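Glutamic acid/alanine-rich protein (PDB 2Y44) probably forms part of the surface coat of Trypanosoma congolense, its helical ectodomain standing on the parasite cell surface. Local coordinates at residues A[18-21]-A[22-25]; A[7-10]-A[11-15]. All coordinates share one frame; numbering follows the deposited sequence.

Interaction 1. Residues A[18-21]-A[22-25]; sequences LETA and SQSA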
loop_
_atom_site.group_PDB
_atom_site.type_symbol
_atom_site.label_atom_id
_atom_site.label_comp_id
_atom_site.label_asym_id
_atom_site.label_seq_id
_atom_site.Cartn_x
_atom_site.Cartn_y
_atom_site.Cartn_z
ATOM N N LEU A 18 3.218 3.967 -7.203
ATOM C CA LEU A 18 3.386 3.707 -5.764
ATOM C C LEU A 18 2.820 4.831 -4.886
ATOM O O LEU A 18 2.275 4.560 -3.839
ATOM C CB LEU A 18 4.847 3.464 -5.379
ATOM C CG LEU A 18 5.582 2.264 -5.984
ATOM C CD1 LEU A 18 7.088 2.361 -5.715
ATOM C CD2 LEU A 18 4.982 0.975 -5.480
ATOM N N GLU A 19 3.016 6.093 -5.274
ATOM C CA GLU A 19 2.432 7.196 -4.471
ATOM C C GLU A 19 0.890 7.054 -4.356
ATOM O O GLU A 19 0.319 7.123 -3.257
ATOM C CB GLU A 19 2.819 8.568 -5.068
ATOM C CG GLU A 19 2.550 9.724 -4.129
ATOM C CD GLU A 19 3.294 10.986 -4.531
ATOM O OE1 GLU A 19 3.818 11.066 -5.679
ATOM O OE2 GLU A 19 3.319 11.914 -3.695
ATOM N N THR A 20 0.237 6.777 -5.470
ATOM C CA THR A 20 -1.207 6.607 -5.466
ATOM C C THR A 20 -1.602 5.387 -4.645
ATOM O O THR A 20 -2.527 5.456 -3.860
ATOM C CB THR A 20 -1.747 6.530 -6.873
ATOM O OG1 THR A 20 -1.585 7.820 -7.475
ATOM C CG2 THR A 20 -3.224 6.172 -6.869
ATOM N N ALA A 21 -0.891 4.282 -4.827
ATOM C CA ALA A 21 -1.129 3.097 -3.974
ATOM C C ALA A 21 -0.960 3.373 -2.471
ATOM O O ALA A 21 -1.724 2.856 -1.648
ATOM C CB ALA A 21 -0.243 1.934 -4.424
ATOM N N SER A 22 0.089 4.122 -2.102
ATOM C CA SER A 22 0.344 4.480 -0.711
ATOM C C SER A 22 -0.797 5.317 -0.193
ATOM O O SER A 22 -1.306 5.096 0.891
ATOM C CB SER A 22 1.658 5.284 -0.591
ATOM O OG SER A 22 2.750 4.462 -0.959
ATOM N N GLN A 23 -1.188 6.326 -0.957
ATOM C CA GLN A 23 -2.242 7.188 -0.439
ATOM C C GLN A 23 -3.532 6.409 -0.267
ATOM O O GLN A 23 -4.283 6.680 0.665
ATOM C CB GLN A 23 -2.433 8.387 -1.371
ATOM C CG GLN A 23 -1.263 9.331 -1.361
ATOM C CD GLN A 23 -1.142 10.093 -2.686
ATOM O OE1 GLN A 23 -1.857 9.796 -3.648
ATOM N NE2 GLN A 23 -0.207 11.041 -2.750
ATOM N N SER A 24 -3.797 5.492 -1.200
ATOM C CA SER A 24 -4.974 4.629 -1.164
ATOM C C SER A 24 -4.949 3.740 0.074
ATOM O O SER A 24 -5.959 3.619 0.759
ATOM C CB SER A 24 -5.055 3.757 -2.431
ATOM O OG SER A 24 -6.166 2.863 -2.381
ATOM N N ALA A 25 -3.778 3.178 0.385
ATOM C CA ALA A 25 -3.666 2.298 1.548
ATOM C C ALA A 25 -3.919 3.087 2.818
ATOM O O ALA A 25 -4.642 2.622 3.705
ATOM C CB ALA A 25 -2.304 1.569 1.582
#
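Ser-22 turns its hydroxyl back onto the carbonyl of Leu-18, one turn earlier in helix 18-53, so that two donors of one residue grip a single oxygen. The backbone N of Ser-22 lies 2.8 Å from Leu-18 O, and its OG donates to the same O at 2.9 Å. With OG anti to the carbonyl carbon of its own residue (chi1 -65°), the hydroxyl hangs beside the backbone N and meets the acceptor from above the carbonyl plane, 37° out of it, while the N-H comes in from the opposite face. Around this buried serine lie Leu-88 and Thr-89 of helix 57-107 and Leu-166 of helix 149-183. On the exposed flank, Gln-23 N bonds to Glu-19 O at 2.9 Å, and the two extended side chains run across each other with carboxylate and amide planes 45° apart. Their closest touch is Glu-19 CG to Gln-23 NE2, 3.4 Å. Ala-21 continues the backbone pattern, its O accepting from Ala-25 N at 2.9 Å. The buried OG of Ser-22 is thus already satisfied on the preceding turn, which probably eases its burial between helices 57-107 and 149-183, whereas Glu-19 and Gln-23 keep their polar ends on the outer surface.

Interaction 2. Residues A[7-10]-A[11-15]; sequences TMCD and VARQL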
loop_
_atom_site.group_PDB
_atom_site.type_symbol
_atom_site.label_atom_id
_atom_site.label_comp_id
_atom_site.label_asym_id
_atom_site.label_seq_id
_atom_site.Cartn_x
_atom_site.Cartn_y
_atom_site.Cartn_z
ATOM N N THR A 7 9.773 -3.865 -21.282
ATOM C CA THR A 7 9.824 -4.455 -19.932
ATOM C C THR A 7 10.235 -3.416 -18.875
ATOM O O THR A 7 9.687 -3.370 -17.774
ATOM C CB THR A 7 10.735 -5.739 -19.974
ATOM O OG1 THR A 7 10.171 -6.662 -20.912
ATOM C CG2 THR A 7 10.812 -6.406 -18.648
ATOM N N MET A 8 11.140 -2.511 -19.246
ATOM C CA MET A 8 11.544 -1.403 -18.398
ATOM C C MET A 8 10.344 -0.467 -18.231
ATOM O O MET A 8 10.154 0.104 -17.159
ATOM C CB MET A 8 12.711 -0.639 -19.037
ATOM C CG MET A 8 13.108 0.643 -18.284
ATOM S SD MET A 8 14.789 1.208 -18.595
ATOM C CE MET A 8 15.118 0.431 -20.220
ATOM N N CYS A 9 9.563 -0.312 -19.298
ATOM C CA CYS A 9 8.343 0.489 -19.233
ATOM C C CYS A 9 7.362 -0.054 -18.187
ATOM O O CYS A 9 6.813 0.714 -17.409
ATOM C CB CYS A 9 7.646 0.534 -20.598
ATOM S SG CYS A 9 6.125 1.451 -20.449
ATOM N N ASP A 10 7.150 -1.375 -18.160
ATOM C CA ASP A 10 6.304 -1.979 -17.156
ATOM C C ASP A 10 6.802 -1.678 -15.755
ATOM O O ASP A 10 6.010 -1.359 -14.864
ATOM C CB ASP A 10 6.193 -3.482 -17.396
ATOM C CG ASP A 10 5.508 -3.818 -18.731
ATOM O OD1 ASP A 10 4.829 -2.944 -19.325
ATOM O OD2 ASP A 10 5.554 -5.018 -19.129
ATOM N N VAL A 11 8.125 -1.771 -15.549
ATOM C CA VAL A 11 8.664 -1.404 -14.237
ATOM C C VAL A 11 8.357 0.078 -13.945
ATOM O O VAL A 11 7.898 0.405 -12.869
ATOM C CB VAL A 11 10.181 -1.674 -14.178
ATOM C CG1 VAL A 11 10.834 -0.987 -12.972
ATOM C CG2 VAL A 11 10.384 -3.173 -14.066
ATOM N N ALA A 12 8.639 0.961 -14.903
ATOM C CA ALA A 12 8.406 2.379 -14.676
ATOM C C ALA A 12 6.943 2.667 -14.306
ATOM O O ALA A 12 6.683 3.441 -13.391
ATOM C CB ALA A 12 8.815 3.187 -15.895
ATOM N N ARG A 13 6.002 2.013 -14.981
ATOM C CA ARG A 13 4.546 2.215 -14.669
ATOM C C ARG A 13 4.180 1.742 -13.265
ATOM O O ARG A 13 3.358 2.361 -12.565
ATOM C CB ARG A 13 3.670 1.495 -15.710
ATOM C CG ARG A 13 3.779 2.132 -17.110
ATOM C CD ARG A 13 2.389 2.362 -17.666
ATOM N NE ARG A 13 2.363 3.174 -18.886
ATOM C CZ ARG A 13 2.410 2.676 -20.120
ATOM N NH1 ARG A 13 2.573 1.367 -20.312
ATOM N NH2 ARG A 13 2.248 3.488 -21.159
ATOM N N GLN A 14 4.783 0.625 -12.852
ATOM C CA GLN A 14 4.673 0.165 -11.459
ATOM C C GLN A 14 5.211 1.185 -10.459
ATOM O O GLN A 14 4.524 1.542 -9.507
ATOM C CB GLN A 14 5.340 -1.218 -11.272
ATOM C CG GLN A 14 4.748 -2.313 -12.150
ATOM C CD GLN A 14 3.380 -2.803 -11.668
ATOM O OE1 GLN A 14 2.419 -2.912 -12.454
ATOM N NE2 GLN A 14 3.292 -3.116 -10.398
ATOM N N LEU A 15 6.454 1.633 -10.653
ATOM C CA LEU A 15 7.035 2.661 -9.815
ATOM C C LEU A 15 6.177 3.940 -9.770
ATOM O O LEU A 15 5.936 4.512 -8.711
ATOM C CB LEU A 15 8.454 2.985 -10.288
ATOM C CG LEU A 15 9.489 1.862 -10.141
ATOM C CD1 LEU A 15 10.798 2.268 -10.794
ATOM C CD2 LEU A 15 9.685 1.431 -8.672
HETATM O O HOH W 1 3.282 -2.241 -15.311
HETATM O O HOH W 2 2.909 -1.074 -18.614
#
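Regular alpha-helical i to i+4 bonds join residues 7-10 to 11-15: Val-11 N reaches Thr-7 O at 3.2 Å, Ala-12 N reaches Met-8 O at 2.8 Å, and Arg-13 and Gln-14 continue the pattern onto Cys-9 and Asp-10. Against this backbone, the sulfur of Cys-9 lies over one face of the Arg-13 guanidinium, displaced toward its rim, with SG 3.6 Å from NH1. With its CG anti to its own carbonyl carbon (chi1 -67°), Arg-13 rests that CG on Cys-9 O at 3.4 Å, and the bend at chi2 (-131°) then directs the rest of the chain. At the edge of the guanidinium, in its plane, a water accepts from NH1 at 3.0 Å and donates to Asp-10 OD1 at 2.8 Å, linking opposite charges that do not touch directly. A second water donates to both Asp-10 O and Gln-14 OE1. The other ends are held from outside: Arg-13 NE bonds to Thr-123 O, Gln-14 NE2 to Ser-133 OG, and Cys-9 is disulfide-bonded to Cys-122. Thus one side of helix 2-16 is tied to the segment after helix 113-120, while Ala-12 and Leu-15 pack on helix 57-107 and Thr-7, Val-11 and Gln-14 meet helix 131-144.

Overall arrangement
Interaction 2 comes first along the chain, on helix 2-16, and interaction 1 follows at the start of helix 18-53; their centres are about 16 Å apart and, beyond adjoining in sequence, they do not touch. Both pack on helix 57-107, which therefore runs alongside both consecutive helices. The centre of interaction 1 lies about 6 Å from the centre of the chain and that of interaction 2 about 17 Å. Their other neighbours differ: interaction 1 meets helix 149-183, interaction 2 helix 131-144 and the disulfide-linked region of Cys-122. Together they mark the passage from the cross-linked end of this elongated ectodomain into its long helical bundle, whose extended shape is consistent with a surface-coat protein.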